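Two structures of orotidine 5'-phosphate decarboxylase from Pyrococcus horikoshii compared at one contact. The protein probably catalyses the decarboxylation of orotidine 5'-monophosphate to uridine 5'-monophosphate, the last step of de novo UMP synthesis. Structure 1 is PDB 2CZ5 (chain A, 1.85 Å), residues I25-V30 and E53-L58; structure 2 is PDB 2CZE (chain B, 1.85 Å), residues I25-V30 and E53-L58. Both blocks share one frame: the second was fitted to the first on N, CA, C and O of the twelve residues, RMSD 0.14 Å. Numbering follows each deposited sequence.

Structure 1 (2CZ5); sequences ISMIKV and EIIADL.
Lys29 and Asp57 meet inside a TIM barrel, where strands 27-31 and 53-60 run side by side in parallel. Both are substrate-binding residues. The lysine chain is straight to CD, then bends at chi3 and chi4 (69° and 65°); its CG lies 3.5 Å from Asp57 CB, and the two side chains meet at a slant. NZ thereby forms a salt bridge of 2.8 Å with OD2 of Asp57, using the anti lone pair. The other oxygen, OD1, pairs with Lys59, the proton donor, and Lys29 NZ is also hydrogen-bonded to citric acid, probably from the crystallisation liquor. On the same inner face Met27, extended beyond CG, brings SD to 3.7 Å from CD1 of Ile55, a pliable thioether against a branched chain. The outer face is aliphatic, as suits a surface packed under helix 42-50. There Ile54 CD1 approaches Ile28 CB at 3.8 Å. Val30 sets CG1 opposite its backbone N (chi1 179°), while CG2 lies 3.9 Å from Ile54 CG2; its side chain also touches Leu46.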
loop_
_atom_site.group_PDB
_atom_site.type_symbol
_atom_site.label_atom_id
_atom_site.label_comp_id
_atom_site.label_asym_id
_atom_site.label_seq_id
_atom_site.Cartn_x
_atom_site.Cartn_y
_atom_site.Cartn_z
ATOM N N ILE A 25 8.267 9.135 -23.895
ATOM C CA ILE A 25 7.943 8.076 -22.952
ATOM C C ILE A 25 6.938 7.088 -23.510
ATOM O O ILE A 25 6.260 7.365 -24.494
ATOM C CB ILE A 25 7.382 8.645 -21.635
ATOM C CG1 ILE A 25 6.006 9.274 -21.869
ATOM C CG2 ILE A 25 8.355 9.647 -21.067
ATOM C CD1 ILE A 25 5.279 9.666 -20.590
ATOM N N SER A 26 6.857 5.927 -22.877
ATOM C CA SER A 26 5.930 4.898 -23.313
ATOM C C SER A 26 4.688 4.811 -22.429
ATOM O O SER A 26 3.586 4.583 -22.926
ATOM C CB SER A 26 6.634 3.543 -23.353
ATOM O OG SER A 26 7.568 3.501 -24.414
ATOM N N MET A 27 4.864 4.992 -21.121
ATOM C CA MET A 27 3.738 4.925 -20.195
ATOM C C MET A 27 3.965 5.908 -19.070
ATOM O O MET A 27 5.082 6.369 -18.874
ATOM C CB MET A 27 3.628 3.532 -19.572
ATOM C CG MET A 27 3.481 2.375 -20.558
ATOM S SD MET A 27 3.022 0.901 -19.636
ATOM C CE MET A 27 3.240 -0.393 -20.946
ATOM N N ILE A 28 2.902 6.199 -18.329
ATOM C CA ILE A 28 2.992 7.093 -17.172
ATOM C C ILE A 28 2.589 6.242 -15.970
ATOM O O ILE A 28 1.582 5.537 -16.020
ATOM C CB ILE A 28 2.022 8.269 -17.280
ATOM C CG1 ILE A 28 2.407 9.165 -18.461
ATOM C CG2 ILE A 28 2.034 9.065 -15.964
ATOM C CD1 ILE A 28 1.313 10.151 -18.845
ATOM N N LYS A 29 3.389 6.282 -14.908
ATOM C CA LYS A 29 3.102 5.510 -13.705
ATOM C C LYS A 29 2.648 6.462 -12.600
ATOM O O LYS A 29 3.377 7.383 -12.219
ATOM C CB LYS A 29 4.349 4.745 -13.269
ATOM C CG LYS A 29 4.140 3.804 -12.088
ATOM C CD LYS A 29 5.384 2.918 -11.837
ATOM C CE LYS A 29 6.597 3.698 -11.312
ATOM N NZ LYS A 29 6.368 4.284 -9.947
ATOM N N VAL A 30 1.440 6.220 -12.102
ATOM C CA VAL A 30 0.832 7.034 -11.058
ATOM C C VAL A 30 0.876 6.238 -9.753
ATOM O O VAL A 30 0.567 5.036 -9.733
ATOM C CB VAL A 30 -0.654 7.375 -11.421
ATOM C CG1 VAL A 30 -1.292 8.210 -10.317
ATOM C CG2 VAL A 30 -0.709 8.127 -12.753
ATOM N N GLU A 53 -0.427 4.678 -22.110
ATOM C CA GLU A 53 -1.011 3.817 -21.083
ATOM C C GLU A 53 -0.591 4.212 -19.682
ATOM O O GLU A 53 0.493 4.772 -19.484
ATOM C CB GLU A 53 -0.641 2.365 -21.350
ATOM C CG GLU A 53 -1.196 1.871 -22.665
ATOM C CD GLU A 53 -1.147 0.372 -22.768
ATOM O OE1 GLU A 53 -2.193 -0.236 -23.084
ATOM O OE2 GLU A 53 -0.065 -0.197 -22.527
ATOM N N ILE A 54 -1.456 3.913 -18.711
ATOM C CA ILE A 54 -1.193 4.269 -17.313
ATOM C C ILE A 54 -0.998 3.067 -16.398
ATOM O O ILE A 54 -1.839 2.178 -16.358
ATOM C CB ILE A 54 -2.373 5.072 -16.689
ATOM C CG1 ILE A 54 -2.754 6.277 -17.553
ATOM C CG2 ILE A 54 -2.012 5.483 -15.272
ATOM C CD1 ILE A 54 -1.652 7.275 -17.790
ATOM N N ILE A 55 0.106 3.052 -15.657
ATOM C CA ILE A 55 0.348 1.995 -14.681
ATOM C C ILE A 55 0.006 2.601 -13.324
ATOM O O ILE A 55 0.473 3.697 -13.009
ATOM C CB ILE A 55 1.837 1.584 -14.616
ATOM C CG1 ILE A 55 2.288 0.991 -15.958
ATOM C CG2 ILE A 55 2.049 0.587 -13.481
ATOM C CD1 ILE A 55 3.809 0.721 -16.012
ATOM N N ALA A 56 -0.816 1.914 -12.536
ATOM C CA ALA A 56 -1.130 2.408 -11.189
ATOM C C ALA A 56 -0.179 1.676 -10.232
ATOM O O ALA A 56 -0.368 0.488 -9.931
ATOM C CB ALA A 56 -2.596 2.098 -10.824
ATOM N N ASP A 57 0.856 2.372 -9.777
ATOM C CA ASP A 57 1.822 1.773 -8.848
ATOM C C ASP A 57 1.285 1.941 -7.422
ATOM O O ASP A 57 1.580 2.910 -6.696
ATOM C CB ASP A 57 3.187 2.436 -9.009
ATOM C CG ASP A 57 4.293 1.706 -8.243
ATOM O OD1 ASP A 57 4.005 0.814 -7.402
ATOM O OD2 ASP A 57 5.465 2.037 -8.486
ATOM N N LEU A 58 0.480 0.968 -7.028
ATOM C CA LEU A 58 -0.164 0.985 -5.742
ATOM C C LEU A 58 0.467 0.087 -4.688
ATOM O O LEU A 58 0.068 0.154 -3.524
ATOM C CB LEU A 58 -1.635 0.615 -5.930
ATOM C CG LEU A 58 -2.374 1.429 -7.004
ATOM C CD1 LEU A 58 -3.800 0.925 -7.106
ATOM C CD2 LEU A 58 -2.350 2.941 -6.639
HETATM O O HOH W 1 1.184 3.844 -24.038
#

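Structure 2 (2CZE); sequences ISMIKV and EIIADL. With U5P (uridine-5'-monophosphate), chain C.
Lys29 and Asp57 carry the polar end of the contact, beside bound UMP. The lysine chain is straight to CD and bends at chi3 and chi4 (78° and 67°); its CG lies 3.7 Å from Asp57 CB, and the two side chains meet at a slant. NZ forms a salt bridge of 2.6 Å with OD2 of Asp57, through the anti lone pair, while OD1 pairs with Lys59, the proton donor. The same NZ donates to O3' of UMP at 2.8 Å, so a long, flexible chain with a charged tip suits a place between carboxylate and ribose. Met27, extended beyond CG, brings SD to 3.7 Å from CD1 of Ile55. On the outer face, Ile54 CD1 approaches Ile28 CB at 3.6 Å. Val30 has chi1 -48°: CG1 lies 3.8 Å from Ile54 CG2, and CG2 sits between the backbone N and the carbonyl carbon. Its side chain touches Leu46 of helix 42-50, an apolar neighbour fitting for valine.

Comparison
The models differ most sharply at one valine, whose side chain is modelled with chi1 179° in Val30(A) and -48° in Val30(B). The place of CG1 of Val30(A) is left, and CG2 of Val30(B) stands elsewhere, in the sterically tighter position between its own N and carbonyl carbon. The other branch position is filled in both models, by CG2 of Val30(A) and by CG1 of Val30(B). Contact with Ile54(A) and Ile54(B) is kept, as is that with Ile28(A) and Ile28(B); CB also stays 4.2 Å from the carbonyl oxygen, Val30(A) to Ile55(A) O and Val30(B) to Ile55(B) O. Ile28(A), Ile54(A) and Ile55(A) hold their places against their counterparts, as do Met27(A) and Asp57(A). The backbone bonds from Val30(A) N to Ile55(A) O and from Asp57(A) N to Val30(A) O recur between Val30(B), Ile55(B) and Asp57(B).

The second difference lies on the inner face. UMP is bound in structure 2, touching Lys29(B) and Asp57(B), whereas in structure 1 citric acid takes up this place at least in part. The salt bridge is formed in both, Lys29(A) with Asp57(A) and Lys29(B) with Asp57(B). Lys29(B) NZ donates to O3' of UMP at 2.8 Å, where Lys29(A) NZ is hydrogen-bonded to the citric acid.

Structure 2 (2CZE)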
loop_
_atom_site.group_PDB
_atom_site.type_symbol
_atom_site.label_atom_id
_atom_site.label_comp_id
_atom_site.label_asym_id
_atom_site.label_seq_id
_atom_site.Cartn_x
_atom_site.Cartn_y
_atom_site.Cartn_z
ATOM N N ILE B 25 8.273 9.279 -23.906
ATOM C CA ILE B 25 7.889 8.189 -23.017
ATOM C C ILE B 25 6.970 7.134 -23.631
ATOM O O ILE B 25 6.331 7.363 -24.655
ATOM C CB ILE B 25 7.212 8.741 -21.725
ATOM C CG1 ILE B 25 5.854 9.359 -22.062
ATOM C CG2 ILE B 25 8.120 9.794 -21.072
ATOM C CD1 ILE B 25 5.091 9.875 -20.855
ATOM N N SER B 26 6.892 5.985 -22.967
ATOM C CA SER B 26 6.045 4.881 -23.395
ATOM C C SER B 26 4.790 4.769 -22.539
ATOM O O SER B 26 3.736 4.398 -23.036
ATOM C CB SER B 26 6.819 3.561 -23.319
ATOM O OG SER B 26 7.823 3.500 -24.314
ATOM N N MET B 27 4.913 5.077 -21.247
ATOM C CA MET B 27 3.781 5.003 -20.319
ATOM C C MET B 27 3.974 5.990 -19.178
ATOM O O MET B 27 5.040 6.560 -19.021
ATOM C CB MET B 27 3.672 3.603 -19.694
ATOM C CG MET B 27 3.330 2.467 -20.640
ATOM S SD MET B 27 3.041 0.950 -19.660
ATOM C CE MET B 27 3.415 -0.339 -20.878
ATOM N N ILE B 28 2.929 6.174 -18.386
ATOM C CA ILE B 28 2.971 7.030 -17.208
ATOM C C ILE B 28 2.636 6.154 -16.004
ATOM O O ILE B 28 1.725 5.312 -16.077
ATOM C CB ILE B 28 1.922 8.148 -17.299
ATOM C CG1 ILE B 28 2.315 9.100 -18.433
ATOM C CG2 ILE B 28 1.781 8.862 -15.936
ATOM C CD1 ILE B 28 1.272 10.173 -18.728
ATOM N N LYS B 29 3.363 6.338 -14.907
ATOM C CA LYS B 29 3.101 5.561 -13.700
ATOM C C LYS B 29 2.606 6.503 -12.610
ATOM O O LYS B 29 3.269 7.495 -12.301
ATOM C CB LYS B 29 4.376 4.854 -13.216
ATOM C CG LYS B 29 4.153 3.898 -12.030
ATOM C CD LYS B 29 5.430 3.147 -11.621
ATOM C CE LYS B 29 6.376 4.034 -10.795
ATOM N NZ LYS B 29 5.816 4.392 -9.450
ATOM N N VAL B 30 1.428 6.229 -12.059
ATOM C CA VAL B 30 0.897 7.060 -10.982
ATOM C C VAL B 30 1.004 6.259 -9.684
ATOM O O VAL B 30 0.891 5.034 -9.699
ATOM C CB VAL B 30 -0.584 7.494 -11.238
ATOM C CG1 VAL B 30 -0.725 8.022 -12.674
ATOM C CG2 VAL B 30 -1.533 6.364 -10.968
ATOM N N GLU B 53 -0.474 4.568 -22.074
ATOM C CA GLU B 53 -1.050 3.710 -21.051
ATOM C C GLU B 53 -0.639 4.182 -19.668
ATOM O O GLU B 53 0.417 4.811 -19.517
ATOM C CB GLU B 53 -0.612 2.266 -21.268
ATOM C CG GLU B 53 -1.317 1.609 -22.436
ATOM C CD GLU B 53 -0.979 0.147 -22.536
ATOM O OE1 GLU B 53 0.218 -0.162 -22.688
ATOM O OE2 GLU B 53 -1.903 -0.690 -22.450
ATOM N N ILE B 54 -1.460 3.863 -18.667
ATOM C CA ILE B 54 -1.185 4.265 -17.295
ATOM C C ILE B 54 -1.014 3.084 -16.348
ATOM O O ILE B 54 -1.853 2.184 -16.300
ATOM C CB ILE B 54 -2.329 5.127 -16.701
ATOM C CG1 ILE B 54 -2.683 6.297 -17.635
ATOM C CG2 ILE B 54 -1.916 5.615 -15.314
ATOM C CD1 ILE B 54 -1.516 7.214 -17.972
ATOM N N ILE B 55 0.075 3.098 -15.591
ATOM C CA ILE B 55 0.340 2.065 -14.596
ATOM C C ILE B 55 0.019 2.676 -13.227
ATOM O O ILE B 55 0.517 3.760 -12.900
ATOM C CB ILE B 55 1.836 1.669 -14.567
ATOM C CG1 ILE B 55 2.258 1.040 -15.896
ATOM C CG2 ILE B 55 2.089 0.704 -13.391
ATOM C CD1 ILE B 55 3.796 0.898 -16.039
ATOM N N ALA B 56 -0.814 1.999 -12.435
ATOM C CA ALA B 56 -1.142 2.477 -11.089
ATOM C C ALA B 56 -0.232 1.685 -10.169
ATOM O O ALA B 56 -0.455 0.488 -9.953
ATOM C CB ALA B 56 -2.607 2.194 -10.745
ATOM N N ASP B 57 0.798 2.348 -9.649
ATOM C CA ASP B 57 1.766 1.704 -8.755
ATOM C C ASP B 57 1.198 1.804 -7.348
ATOM O O ASP B 57 1.544 2.710 -6.590
ATOM C CB ASP B 57 3.119 2.429 -8.832
ATOM C CG ASP B 57 4.236 1.678 -8.106
ATOM O OD1 ASP B 57 3.964 0.600 -7.528
ATOM O OD2 ASP B 57 5.390 2.169 -8.111
ATOM N N LEU B 58 0.311 0.876 -7.010
ATOM C CA LEU B 58 -0.349 0.891 -5.711
ATOM C C LEU B 58 0.349 0.033 -4.682
ATOM O O LEU B 58 0.100 0.184 -3.491
ATOM C CB LEU B 58 -1.802 0.411 -5.848
ATOM C CG LEU B 58 -2.658 1.025 -6.969
ATOM C CD1 LEU B 58 -4.090 0.432 -6.894
ATOM C CD2 LEU B 58 -2.707 2.548 -6.824
HETATM N N1 U5P C . 9.355 2.425 -6.955
HETATM C C2 U5P C . 10.732 2.450 -6.692
HETATM N N3 U5P C . 11.387 1.260 -6.354
HETATM C C4 U5P C . 10.676 0.055 -6.278
HETATM C C5 U5P C . 9.307 0.032 -6.530
HETATM C C6 U5P C . 8.654 1.212 -6.866
HETATM O O2 U5P C . 11.375 3.501 -6.741
HETATM O O4 U5P C . 11.272 -0.984 -6.005
HETATM C "C1'" U5P C . 8.643 3.644 -7.409
HETATM C "C2'" U5P C . 8.825 4.838 -6.469
HETATM O "O2'" U5P C . 7.787 4.808 -5.486
HETATM C "C3'" U5P C . 8.558 5.990 -7.437
HETATM C "C4'" U5P C . 9.269 5.491 -8.697
HETATM O "O3'" U5P C . 7.157 6.149 -7.679
HETATM O "O4'" U5P C . 9.180 4.055 -8.678
HETATM C "C5'" U5P C . 10.746 5.894 -8.664
HETATM O "O5'" U5P C . 10.825 7.318 -8.740
HETATM P P U5P C . 12.220 8.121 -8.726
HETATM O O1P U5P C . 11.980 9.536 -8.362
HETATM O O2P U5P C . 12.863 7.944 -10.190
HETATM O O3P U5P C . 13.197 7.375 -7.688
HETATM O O HOH W 2 1.388 3.470 -24.015
#